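Local structure of DltD domain-containing protein (Beauveria bassiana, 7D78) at residues Met56-Asn61 with Met66-Ile71; Ala72-Ser77 with Glu307-Met312; Thr129-Ser134 with Thr298-Glu303. The protein is a thioesterase that probably acts as a polyketide cyclase, closing polyketide chains into medium-ring lactones. One frame throughout, in Å; residues are numbered along the deposited sequence.

The three contacts form one continuous apolar layer in which W131 of contact 3 touches both of the others. Contacts 1 and 3 use neighbouring parallel strands, joined by probable hydrogen bonds from T57 N to W131 O (2.8 Å) and from M133 N to T57 O (3.2 Å); their centres lie about 8 Å apart. Contacts 1 and 2 share helix 68-77, and I71 CD1 packs 3.6 Å from V309 CG2 of contact 2. Contact 2, its centre about 10 Å from that of contact 3, brings M312 SD to 3.3 Å from W131 NE1. S134 in contact 3, the probable nucleophile, and F60 N in contact 1 both hydrogen-bond glycerol, which probably marks the active-site pocket.

Contact 1 (Met56-Asn61 with Met66-Ile71)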
ATOM      1  N   MET A  56     -15.096   1.309 -16.054  1.00 19.59           N
ATOM      2  CA  MET A  56     -13.838   1.457 -16.781  1.00 22.01           C
ATOM      3  C   MET A  56     -12.916   2.418 -16.037  1.00 20.28           C
ATOM      4  O   MET A  56     -13.275   3.580 -15.821  1.00 17.73           O
ATOM      5  CB  MET A  56     -14.087   1.973 -18.204  1.00 18.91           C
ATOM      6  CG  MET A  56     -14.966   1.058 -19.064  1.00 20.17           C
ATOM      7  SD  MET A  56     -15.373   1.806 -20.661  1.00 23.39           S
ATOM      8  CE  MET A  56     -13.786   1.748 -21.488  1.00 22.13           C
ATOM      9  N   THR A  57     -11.716   1.943 -15.688  1.00 20.16           N
ATOM     10  CA  THR A  57     -10.712   2.771 -15.020  1.00 18.68           C
ATOM     11  C   THR A  57      -9.657   3.216 -16.026  1.00 19.28           C
ATOM     12  O   THR A  57      -9.025   2.359 -16.662  1.00 18.09           O
ATOM     13  CB  THR A  57     -10.048   2.002 -13.876  1.00 15.33           C
ATOM     14  OG1 THR A  57     -11.016   1.701 -12.855  1.00 15.06           O
ATOM     15  CG2 THR A  57      -8.937   2.847 -13.246  1.00 18.94           C
ATOM     16  N   PRO A  58      -9.411   4.517 -16.184  1.00 17.03           N
ATOM     17  CA  PRO A  58      -8.386   4.980 -17.128  1.00 17.10           C
ATOM     18  C   PRO A  58      -6.969   4.674 -16.656  1.00 19.54           C
ATOM     19  O   PRO A  58      -6.719   4.253 -15.527  1.00 18.38           O
ATOM     20  CB  PRO A  58      -8.610   6.498 -17.195  1.00 17.90           C
ATOM     21  CG  PRO A  58      -9.951   6.743 -16.564  1.00 21.25           C
ATOM     22  CD  PRO A  58     -10.118   5.637 -15.545  1.00 19.53           C
ATOM     23  N   GLY A  59      -6.025   4.946 -17.554  1.00 19.93           N
ATOM     24  CA  GLY A  59      -4.615   4.759 -17.282  1.00 19.68           C
ATOM     25  C   GLY A  59      -4.012   5.854 -16.415  1.00 20.46           C
ATOM     26  O   GLY A  59      -4.695   6.709 -15.849  1.00 19.75           O
ATOM     27  N   PHE A  60      -2.683   5.815 -16.332  1.00 20.43           N
ATOM     28  CA  PHE A  60      -1.891   6.591 -15.383  1.00 21.72           C
ATOM     29  C   PHE A  60      -2.060   8.089 -15.601  1.00 21.74           C
ATOM     30  O   PHE A  60      -1.624   8.625 -16.622  1.00 22.58           O
ATOM     31  CB  PHE A  60      -0.424   6.173 -15.510  1.00 19.04           C
ATOM     32  CG  PHE A  60       0.490   6.760 -14.462  1.00 20.13           C
ATOM     33  CD1 PHE A  60       0.522   6.239 -13.169  1.00 19.55           C
ATOM     34  CD2 PHE A  60       1.365   7.777 -14.788  1.00 21.00           C
ATOM     35  CE1 PHE A  60       1.395   6.749 -12.216  1.00 22.26           C
ATOM     36  CE2 PHE A  60       2.243   8.294 -13.841  1.00 18.52           C
ATOM     37  CZ  PHE A  60       2.255   7.780 -12.555  1.00 22.12           C
ATOM     38  N   ASN A  61      -2.707   8.772 -14.658  1.00 20.34           N
ATOM     39  CA  ASN A  61      -2.973  10.213 -14.719  1.00 16.27           C
ATOM     40  C   ASN A  61      -3.899  10.596 -15.866  1.00 19.73           C
ATOM     41  O   ASN A  61      -4.014  11.786 -16.183  1.00 23.70           O
ATOM     42  CB  ASN A  61      -1.679  11.043 -14.825  1.00 15.62           C
ATOM     43  CG  ASN A  61      -1.821  12.422 -14.187  1.00 21.63           C
ATOM     44  OD1 ASN A  61      -2.506  12.572 -13.169  1.00 20.54           O
ATOM     45  ND2 ASN A  61      -1.188  13.434 -14.783  1.00 21.36           N
ATOM     46  N   MET A  66     -10.278  10.681 -22.439  1.00 22.43           N
ATOM     47  CA  MET A  66      -9.261  10.199 -23.365  1.00 23.54           C
ATOM     48  C   MET A  66      -9.618   8.786 -23.800  1.00 29.23           C
ATOM     49  O   MET A  66      -9.606   7.866 -22.976  1.00 24.68           O
ATOM     50  CB  MET A  66      -7.884  10.234 -22.712  1.00 25.34           C
ATOM     51  CG  MET A  66      -7.453  11.626 -22.284  1.00 25.89           C
ATOM     52  SD  MET A  66      -6.059  11.606 -21.130  1.00 30.28           S
ATOM     53  CE  MET A  66      -4.852  10.732 -22.047  1.00 39.20           C
ATOM     54  N   LEU A  67      -9.958   8.618 -25.090  1.00 29.84           N
ATOM     55  CA  LEU A  67     -10.123   7.324 -25.768  1.00 30.39           C
ATOM     56  C   LEU A  67     -11.337   6.525 -25.311  1.00 32.99           C
ATOM     57  O   LEU A  67     -12.075   5.983 -26.143  1.00 33.68           O
ATOM     58  CB  LEU A  67      -8.861   6.460 -25.619  1.00 33.42           C
ATOM     59  CG  LEU A  67      -7.531   7.144 -25.996  1.00 49.20           C
ATOM     60  CD1 LEU A  67      -6.377   6.696 -25.102  1.00 47.29           C
ATOM     61  CD2 LEU A  67      -7.173   6.959 -27.480  1.00 52.33           C
ATOM     62  N   LEU A  68     -11.567   6.453 -24.001  1.00 26.41           N
ATOM     63  CA  LEU A  68     -12.602   5.566 -23.479  1.00 29.35           C
ATOM     64  C   LEU A  68     -14.032   5.898 -23.913  1.00 28.89           C
ATOM     65  O   LEU A  68     -14.835   4.952 -23.998  1.00 27.82           O
ATOM     66  CB  LEU A  68     -12.507   5.525 -21.946  1.00 28.48           C
ATOM     67  CG  LEU A  68     -11.112   5.151 -21.426  1.00 25.02           C
ATOM     68  CD1 LEU A  68     -11.143   4.848 -19.924  1.00 27.50           C
ATOM     69  CD2 LEU A  68     -10.533   3.969 -22.198  1.00 28.34           C
ATOM     70  N   PRO A  69     -14.432   7.154 -24.162  1.00 25.80           N
ATOM     71  CA  PRO A  69     -15.830   7.369 -24.569  1.00 26.31           C
ATOM     72  C   PRO A  69     -16.227   6.567 -25.794  1.00 32.27           C
ATOM     73  O   PRO A  69     -17.355   6.059 -25.852  1.00 30.31           O
ATOM     74  CB  PRO A  69     -15.886   8.878 -24.824  1.00 25.07           C
ATOM     75  CG  PRO A  69     -14.885   9.428 -23.854  1.00 27.46           C
ATOM     76  CD  PRO A  69     -13.757   8.438 -23.885  1.00 25.80           C
ATOM     77  N   ASP A  70     -15.322   6.418 -26.762  1.00 29.95           N
ATOM     78  CA  ASP A  70     -15.626   5.610 -27.938  1.00 36.52           C
ATOM     79  C   ASP A  70     -15.947   4.171 -27.554  1.00 34.74           C
ATOM     80  O   ASP A  70     -16.889   3.575 -28.090  1.00 33.40           O
ATOM     81  CB  ASP A  70     -14.457   5.651 -28.918  1.00 37.67           C
ATOM     82  CG  ASP A  70     -14.266   7.018 -29.534  1.00 41.82           C
ATOM     83  OD1 ASP A  70     -15.262   7.768 -29.642  1.00 45.34           O
ATOM     84  OD2 ASP A  70     -13.122   7.339 -29.911  1.00 45.35           O
ATOM     85  N   ILE A  71     -15.171   3.595 -26.631  1.00 31.28           N
ATOM     86  CA  ILE A  71     -15.421   2.229 -26.175  1.00 29.54           C
ATOM     87  C   ILE A  71     -16.739   2.152 -25.411  1.00 29.47           C
ATOM     88  O   ILE A  71     -17.517   1.202 -25.585  1.00 26.55           O
ATOM     89  CB  ILE A  71     -14.239   1.732 -25.316  1.00 28.48           C
ATOM     90  CG1 ILE A  71     -12.904   1.997 -26.015  1.00 34.92           C
ATOM     91  CG2 ILE A  71     -14.382   0.250 -24.969  1.00 28.63           C
ATOM     92  CD1 ILE A  71     -12.542   0.960 -27.043  1.00 43.63           C
TER
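M56 and L68 meet through the methyl of one and a branch of the other: M56 CE lies 4.0 Å from L68 CD2. The same methyl also reaches I71, with CE 3.8 Å from I71 CG2, the two side chains crossing at about a right angle. The M56 chain runs out extended and then bends at its thioether (chi3 71°), which sets CE between L68 and I71. L68 forks at the interface. While CD2 attends to M56, CD1 sits over the start of the next loop, 3.9 Å from P58 CA and 4.0 Å from P58 CG, and the leucine crosses the proline ring nearly at right angles. I71 offers its short branch: with chi1 at -49° CG2 lies anti to the backbone N and meets the methionine, whereas CG1 leads CD1 away from the strand. No hydrogen bond spans the two segments, and all the touching residues are buried. This is the strand-to-helix half of a beta-alpha-beta crossover, strand 51-57 passing into helix 68-77 and on to strand 81-86, within the alpha/beta hydrolase fold. The helix is entered through a gamma turn centred on L67, whose phi is positive, closed by L68 N to M66 O at 2.6 Å. Further out, I84 and W131 touch L68, and T82 and W131 flank M56. T57 points to the other face of the sheet, its OG1 hydrogen-bonded to Y85 OH. Past P58 the chain runs on to F60, whose backbone N donates to a glycerol, consistent with the place of an oxyanion-hole amide in alpha/beta hydrolases.

Contact 2 (Ala72-Ser77 with Glu307-Met312)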
ATOM      1  N   ALA A  72     -17.016   3.149 -24.559  1.00 23.14           N
ATOM      2  CA  ALA A  72     -18.235   3.130 -23.752  1.00 27.15           C
ATOM      3  C   ALA A  72     -19.491   3.200 -24.616  1.00 31.44           C
ATOM      4  O   ALA A  72     -20.507   2.562 -24.302  1.00 25.31           O
ATOM      5  CB  ALA A  72     -18.229   4.288 -22.759  1.00 26.87           C
ATOM      6  N   GLU A  73     -19.458   4.010 -25.679  1.00 27.49           N
ATOM      7  CA  GLU A  73     -20.600   4.086 -26.589  1.00 25.98           C
ATOM      8  C   GLU A  73     -20.897   2.727 -27.217  1.00 22.77           C
ATOM      9  O   GLU A  73     -22.063   2.336 -27.342  1.00 28.37           O
ATOM     10  CB  GLU A  73     -20.332   5.127 -27.677  1.00 29.42           C
ATOM     11  CG  GLU A  73     -20.170   6.541 -27.142  1.00 34.77           C
ATOM     12  CD  GLU A  73     -19.797   7.539 -28.229  1.00 43.42           C
ATOM     13  OE1 GLU A  73     -19.887   7.184 -29.424  1.00 45.12           O
ATOM     14  OE2 GLU A  73     -19.415   8.677 -27.888  1.00 40.51           O
ATOM     15  N   THR A  74     -19.853   1.996 -27.618  1.00 27.17           N
ATOM     16  CA  THR A  74     -20.049   0.654 -28.163  1.00 27.93           C
ATOM     17  C   THR A  74     -20.616  -0.280 -27.107  1.00 29.84           C
ATOM     18  O   THR A  74     -21.563  -1.031 -27.372  1.00 27.35           O
ATOM     19  CB  THR A  74     -18.733   0.100 -28.715  1.00 30.39           C
ATOM     20  OG1 THR A  74     -18.283   0.926 -29.793  1.00 30.58           O
ATOM     21  CG2 THR A  74     -18.915  -1.331 -29.230  1.00 31.32           C
ATOM     22  N   PHE A  75     -20.044  -0.252 -25.900  1.00 25.70           N
ATOM     23  CA  PHE A  75     -20.575  -1.069 -24.813  1.00 25.72           C
ATOM     24  C   PHE A  75     -22.047  -0.759 -24.580  1.00 25.79           C
ATOM     25  O   PHE A  75     -22.880  -1.666 -24.470  1.00 25.92           O
ATOM     26  CB  PHE A  75     -19.773  -0.830 -23.531  1.00 22.47           C
ATOM     27  CG  PHE A  75     -18.415  -1.485 -23.510  1.00 23.10           C
ATOM     28  CD1 PHE A  75     -18.098  -2.513 -24.385  1.00 29.75           C
ATOM     29  CD2 PHE A  75     -17.453  -1.076 -22.586  1.00 26.89           C
ATOM     30  CE1 PHE A  75     -16.847  -3.120 -24.350  1.00 29.46           C
ATOM     31  CE2 PHE A  75     -16.195  -1.674 -22.547  1.00 25.24           C
ATOM     32  CZ  PHE A  75     -15.888  -2.694 -23.426  1.00 27.70           C
ATOM     33  N   GLN A  76     -22.389   0.530 -24.529  1.00 26.94           N
ATOM     34  CA  GLN A  76     -23.775   0.925 -24.312  1.00 26.96           C
ATOM     35  C   GLN A  76     -24.689   0.414 -25.421  1.00 25.53           C
ATOM     36  O   GLN A  76     -25.807  -0.038 -25.153  1.00 25.13           O
ATOM     37  CB  GLN A  76     -23.862   2.441 -24.217  1.00 24.56           C
ATOM     38  CG  GLN A  76     -25.251   2.964 -24.008  1.00 26.50           C
ATOM     39  CD  GLN A  76     -25.298   4.470 -24.119  1.00 22.57           C
ATOM     40  OE1 GLN A  76     -24.700   5.056 -25.017  1.00 26.46           O
ATOM     41  NE2 GLN A  76     -25.997   5.104 -23.197  1.00 23.63           N
ATOM     42  N   SER A  77     -24.238   0.489 -26.675  1.00 29.02           N
ATOM     43  CA  SER A  77     -25.082   0.042 -27.777  1.00 28.95           C
ATOM     44  C   SER A  77     -25.250  -1.468 -27.796  1.00 33.03           C
ATOM     45  O   SER A  77     -26.172  -1.966 -28.449  1.00 30.97           O
ATOM     46  CB  SER A  77     -24.510   0.506 -29.115  1.00 30.67           C
ATOM     47  OG  SER A  77     -23.344  -0.217 -29.439  1.00 33.07           O
ATOM     48  N   GLU A 307     -12.818  -5.433 -33.689  1.00 37.83           N
ATOM     49  CA  GLU A 307     -12.807  -6.852 -33.351  1.00 34.24           C
ATOM     50  C   GLU A 307     -12.368  -7.077 -31.906  1.00 37.38           C
ATOM     51  O   GLU A 307     -12.836  -8.015 -31.246  1.00 33.80           O
ATOM     52  CB  GLU A 307     -11.878  -7.595 -34.308  1.00 39.00           C
ATOM     53  CG  GLU A 307     -12.402  -7.732 -35.743  1.00 46.82           C
ATOM     54  CD  GLU A 307     -12.498  -6.405 -36.493  1.00 51.21           C
ATOM     55  OE1 GLU A 307     -11.687  -5.484 -36.227  1.00 47.60           O
ATOM     56  OE2 GLU A 307     -13.394  -6.287 -37.356  1.00 58.08           O
ATOM     57  N   VAL A 308     -11.447  -6.249 -31.411  1.00 33.51           N
ATOM     58  CA  VAL A 308     -10.993  -6.382 -30.031  1.00 33.09           C
ATOM     59  C   VAL A 308     -12.114  -6.012 -29.066  1.00 30.74           C
ATOM     60  O   VAL A 308     -12.363  -6.721 -28.084  1.00 31.98           O
ATOM     61  CB  VAL A 308      -9.731  -5.531 -29.801  1.00 34.86           C
ATOM     62  CG1 VAL A 308      -9.468  -5.356 -28.309  1.00 35.92           C
ATOM     63  CG2 VAL A 308      -8.536  -6.180 -30.485  1.00 36.14           C
ATOM     64  N   VAL A 309     -12.822  -4.911 -29.336  1.00 33.76           N
ATOM     65  CA  VAL A 309     -13.942  -4.527 -28.481  1.00 33.18           C
ATOM     66  C   VAL A 309     -15.028  -5.595 -28.510  1.00 34.60           C
ATOM     67  O   VAL A 309     -15.576  -5.969 -27.465  1.00 32.72           O
ATOM     68  CB  VAL A 309     -14.484  -3.147 -28.889  1.00 34.06           C
ATOM     69  CG1 VAL A 309     -15.696  -2.785 -28.044  1.00 33.93           C
ATOM     70  CG2 VAL A 309     -13.402  -2.106 -28.731  1.00 32.26           C
ATOM     71  N   ASP A 310     -15.350  -6.117 -29.698  1.00 32.95           N
ATOM     72  CA  ASP A 310     -16.338  -7.190 -29.779  1.00 29.58           C
ATOM     73  C   ASP A 310     -15.901  -8.402 -28.968  1.00 31.10           C
ATOM     74  O   ASP A 310     -16.731  -9.074 -28.340  1.00 31.19           O
ATOM     75  CB  ASP A 310     -16.584  -7.576 -31.240  1.00 34.70           C
ATOM     76  CG  ASP A 310     -17.573  -6.656 -31.915  1.00 38.77           C
ATOM     77  OD1 ASP A 310     -18.229  -5.874 -31.188  1.00 38.10           O
ATOM     78  OD2 ASP A 310     -17.698  -6.706 -33.157  1.00 50.48           O
ATOM     79  N   ALA A 311     -14.598  -8.691 -28.961  1.00 29.57           N
ATOM     80  CA  ALA A 311     -14.095  -9.804 -28.167  1.00 31.46           C
ATOM     81  C   ALA A 311     -14.317  -9.576 -26.678  1.00 30.76           C
ATOM     82  O   ALA A 311     -14.567 -10.533 -25.932  1.00 28.36           O
ATOM     83  CB  ALA A 311     -12.615 -10.020 -28.455  1.00 29.00           C
ATOM     84  N   MET A 312     -14.237  -8.321 -26.230  1.00 27.67           N
ATOM     85  CA  MET A 312     -14.476  -8.016 -24.821  1.00 27.45           C
ATOM     86  C   MET A 312     -15.926  -8.280 -24.443  1.00 24.94           C
ATOM     87  O   MET A 312     -16.203  -8.978 -23.464  1.00 27.36           O
ATOM     88  CB  MET A 312     -14.105  -6.563 -24.526  1.00 27.69           C
ATOM     89  CG  MET A 312     -12.647  -6.239 -24.744  1.00 25.95           C
ATOM     90  SD  MET A 312     -12.323  -4.464 -24.617  1.00 31.48           S
ATOM     91  CE  MET A 312     -10.561  -4.500 -24.714  1.00 27.22           C
TER
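M312 presents its sulfur to the rim of the F75 ring, a Met-aromatic contact made at the edge: SD is 5.5 Å from the ring centroid, 81° off the normal, and nearest to CZ at 4.2 Å. Between 72-77 and 307-312 the apolar packing centres on one methyl. V309 CG1, placed anti to its own backbone N (chi1 177°), projects into the angle between two side chains of helix 68-77. It meets T74 CG2 tip to tip at 3.7 Å and lies 3.9 Å from F75 CE1, approaching that ring obliquely. T74 turns its methyl to the valine, and its OG1 stays beside the backbone, making a weak hydrogen bond to D70 O. One turn on, S77 OG donates to T74 O at 2.8 Å, a bond that keeps the serine hydroxyl on its own helix. No hydrogen bond links the two segments themselves, though D310 OD1 is bound by Q78 NE2 just beyond 72-77. The helix axes approach to 10.8 Å and cross at -48°, and within these segments four residues touch. Inward, F75 packs on T82 of strand 81-86 and meets W131 edge-to-face; M312 rests on L260 and V262 of strand 259-264, and both helices thus lie against the same face of the central sheet.

Contact 3 (Thr129-Ser134 with Thr298-Glu303); sequences TLWGMS and TVLSGE
W131 and L300 approach from opposite directions, and the leucine meets the indole at its edge: L300 CD1 lies in the ring plane, 3.6 Å from W131 CZ2 and 3.9 Å from CH2. The indole is swung anti to its backbone N (chi1 -174°), which carries the six-membered ring from the strand toward the loop. M133, two residues along the same strand, runs almost fully extended from CG to CE and slides alongside both loop residues in the opposite sense. Its SD is 4.1 Å from L300 CD1, and its CE is 3.9 Å from V299 CG1. One leucine methyl is therefore shared by a ring edge and a thioether, while the valine takes the methionine's end. V299 holds CG1 in the crowded position between backbone N and carbonyl (chi1 58°), the rotamer that brings this methyl to M133. A type I beta turn from T298 to S301, closed by S301 N to T298 O at 3.0 Å, places V299 and L300 side by side facing the strand. T298 OG1 accepts from G295 N, and K294 NZ binds S301 O and E303 O. Strand 127-133 ends in what is probably the nucleophile elbow of an alpha/beta hydrolase: S134 has the positive phi (63°) expected of such a turn, and its OG is hydrogen-bonded to H296 NE2, consistent with a catalytic Ser-His pair. V308 and M312 of helix 305-319 pack on the other branch of L300, CD2. Every group that touches between the two segments is apolar and no hydrogen bond joins them, so the fit of the strand end to the loop following H296 rests on apolar burial and van der Waals packing and not on polar bonds.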
ATOM      1  N   THR A 129     -18.824  -5.857 -14.065  1.00 17.62           N
ATOM      2  CA  THR A 129     -17.512  -6.144 -14.644  1.00 18.32           C
ATOM      3  C   THR A 129     -16.596  -4.948 -14.421  1.00 20.44           C
ATOM      4  O   THR A 129     -17.036  -3.796 -14.528  1.00 18.97           O
ATOM      5  CB  THR A 129     -17.618  -6.453 -16.159  1.00 21.59           C
ATOM      6  OG1 THR A 129     -18.224  -7.740 -16.344  1.00 24.90           O
ATOM      7  CG2 THR A 129     -16.226  -6.443 -16.862  1.00 18.80           C
ATOM      8  N   LEU A 130     -15.332  -5.218 -14.073  1.00 20.38           N
ATOM      9  CA  LEU A 130     -14.308  -4.181 -13.991  1.00 18.96           C
ATOM     10  C   LEU A 130     -13.402  -4.252 -15.214  1.00 22.61           C
ATOM     11  O   LEU A 130     -12.921  -5.332 -15.586  1.00 20.20           O
ATOM     12  CB  LEU A 130     -13.466  -4.296 -12.717  1.00 20.15           C
ATOM     13  CG  LEU A 130     -14.157  -3.996 -11.379  1.00 19.61           C
ATOM     14  CD1 LEU A 130     -13.134  -3.860 -10.266  1.00 20.97           C
ATOM     15  CD2 LEU A 130     -15.081  -2.761 -11.449  1.00 19.21           C
ATOM     16  N   TRP A 131     -13.172  -3.088 -15.818  1.00 21.81           N
ATOM     17  CA  TRP A 131     -12.425  -2.922 -17.057  1.00 20.22           C
ATOM     18  C   TRP A 131     -11.382  -1.846 -16.802  1.00 18.23           C
ATOM     19  O   TRP A 131     -11.692  -0.814 -16.202  1.00 19.00           O
ATOM     20  CB  TRP A 131     -13.385  -2.510 -18.188  1.00 20.92           C
ATOM     21  CG  TRP A 131     -12.829  -2.417 -19.591  1.00 20.85           C
ATOM     22  CD1 TRP A 131     -13.063  -3.288 -20.620  1.00 26.29           C
ATOM     23  CD2 TRP A 131     -12.011  -1.368 -20.132  1.00 20.52           C
ATOM     24  NE1 TRP A 131     -12.427  -2.859 -21.759  1.00 23.51           N
ATOM     25  CE2 TRP A 131     -11.775  -1.682 -21.488  1.00 23.65           C
ATOM     26  CE3 TRP A 131     -11.445  -0.200 -19.599  1.00 19.33           C
ATOM     27  CZ2 TRP A 131     -10.991  -0.874 -22.321  1.00 23.85           C
ATOM     28  CZ3 TRP A 131     -10.663   0.609 -20.436  1.00 21.06           C
ATOM     29  CH2 TRP A 131     -10.451   0.265 -21.778  1.00 24.67           C
ATOM     30  N   GLY A 132     -10.157  -2.080 -17.232  1.00 17.85           N
ATOM     31  CA  GLY A 132      -9.106  -1.103 -16.999  1.00 18.33           C
ATOM     32  C   GLY A 132      -8.095  -1.111 -18.117  1.00 21.10           C
ATOM     33  O   GLY A 132      -7.766  -2.164 -18.673  1.00 21.68           O
ATOM     34  N   MET A 133      -7.580   0.074 -18.438  1.00 19.68           N
ATOM     35  CA  MET A 133      -6.541   0.219 -19.445  1.00 20.86           C
ATOM     36  C   MET A 133      -5.234   0.649 -18.799  1.00 20.33           C
ATOM     37  O   MET A 133      -5.217   1.568 -17.974  1.00 21.15           O
ATOM     38  CB  MET A 133      -6.931   1.237 -20.513  1.00 24.39           C
ATOM     39  CG  MET A 133      -5.849   1.400 -21.576  1.00 27.09           C
ATOM     40  SD  MET A 133      -6.584   1.951 -23.107  1.00 38.52           S
ATOM     41  CE  MET A 133      -5.118   2.179 -24.123  1.00 38.75           C
ATOM     42  N   SER A 134      -4.142  -0.009 -19.189  1.00 20.50           N
ATOM     43  CA  SER A 134      -2.791   0.386 -18.782  1.00 22.04           C
ATOM     44  C   SER A 134      -2.722   0.251 -17.263  1.00 22.60           C
ATOM     45  O   SER A 134      -3.157  -0.789 -16.737  1.00 21.85           O
ATOM     46  CB  SER A 134      -2.490   1.775 -19.340  1.00 25.13           C
ATOM     47  OG  SER A 134      -1.173   2.184 -19.013  1.00 23.68           O
ATOM     48  N   THR A 298      -2.123   2.452 -28.814  1.00 33.69           N
ATOM     49  CA  THR A 298      -2.896   2.172 -30.016  1.00 32.26           C
ATOM     50  C   THR A 298      -3.575   0.815 -29.965  1.00 35.85           C
ATOM     51  O   THR A 298      -4.169   0.387 -30.961  1.00 32.06           O
ATOM     52  CB  THR A 298      -1.996   2.255 -31.256  1.00 34.97           C
ATOM     53  OG1 THR A 298      -0.932   1.299 -31.144  1.00 35.84           O
ATOM     54  CG2 THR A 298      -1.404   3.658 -31.401  1.00 28.20           C
ATOM     55  N   VAL A 299      -3.490   0.120 -28.830  1.00 33.70           N
ATOM     56  CA  VAL A 299      -4.025  -1.235 -28.746  1.00 31.19           C
ATOM     57  C   VAL A 299      -5.523  -1.256 -29.027  1.00 36.27           C
ATOM     58  O   VAL A 299      -6.050  -2.254 -29.532  1.00 38.30           O
ATOM     59  CB  VAL A 299      -3.681  -1.834 -27.369  1.00 33.61           C
ATOM     60  CG1 VAL A 299      -4.245  -0.954 -26.251  1.00 30.76           C
ATOM     61  CG2 VAL A 299      -4.165  -3.271 -27.264  1.00 31.97           C
ATOM     62  N   LEU A 300      -6.232  -0.160 -28.739  1.00 33.51           N
ATOM     63  CA  LEU A 300      -7.671  -0.091 -28.969  1.00 34.36           C
ATOM     64  C   LEU A 300      -8.043   0.875 -30.096  1.00 38.96           C
ATOM     65  O   LEU A 300      -9.186   1.338 -30.163  1.00 40.84           O
ATOM     66  CB  LEU A 300      -8.395   0.287 -27.670  1.00 29.67           C
ATOM     67  CG  LEU A 300      -8.257  -0.734 -26.528  1.00 37.96           C
ATOM     68  CD1 LEU A 300      -9.130  -0.393 -25.335  1.00 29.71           C
ATOM     69  CD2 LEU A 300      -8.573  -2.146 -27.013  1.00 32.14           C
ATOM     70  N   SER A 301      -7.108   1.177 -30.995  1.00 41.67           N
ATOM     71  CA  SER A 301      -7.339   2.140 -32.063  1.00 38.82           C
ATOM     72  C   SER A 301      -7.014   1.514 -33.412  1.00 40.49           C
ATOM     73  O   SER A 301      -6.336   0.487 -33.498  1.00 42.82           O
ATOM     74  CB  SER A 301      -6.487   3.408 -31.886  1.00 44.79           C
ATOM     75  OG  SER A 301      -6.394   3.794 -30.531  1.00 50.35           O
ATOM     76  N   GLY A 302      -7.487   2.163 -34.474  1.00 44.65           N
ATOM     77  CA  GLY A 302      -7.113   1.708 -35.795  1.00 42.04           C
ATOM     78  C   GLY A 302      -7.792   0.394 -36.132  1.00 44.65           C
ATOM     79  O   GLY A 302      -8.777  -0.009 -35.519  1.00 40.17           O
ATOM     80  N   GLU A 303      -7.242  -0.286 -37.132  1.00 44.08           N
ATOM     81  CA  GLU A 303      -7.867  -1.520 -37.569  1.00 56.39           C
ATOM     82  C   GLU A 303      -7.578  -2.632 -36.571  1.00 51.29           C
ATOM     83  O   GLU A 303      -6.580  -2.603 -35.845  1.00 45.59           O
ATOM     84  CB  GLU A 303      -7.402  -1.909 -38.975  1.00 61.80           C
ATOM     85  CG  GLU A 303      -8.379  -2.841 -39.728  1.00 63.64           C
ATOM     86  CD  GLU A 303      -9.858  -2.562 -39.425  1.00 69.17           C
ATOM     87  OE1 GLU A 303     -10.272  -1.377 -39.399  1.00 76.77           O
ATOM     88  OE2 GLU A 303     -10.612  -3.540 -39.208  1.00 64.30           O
TER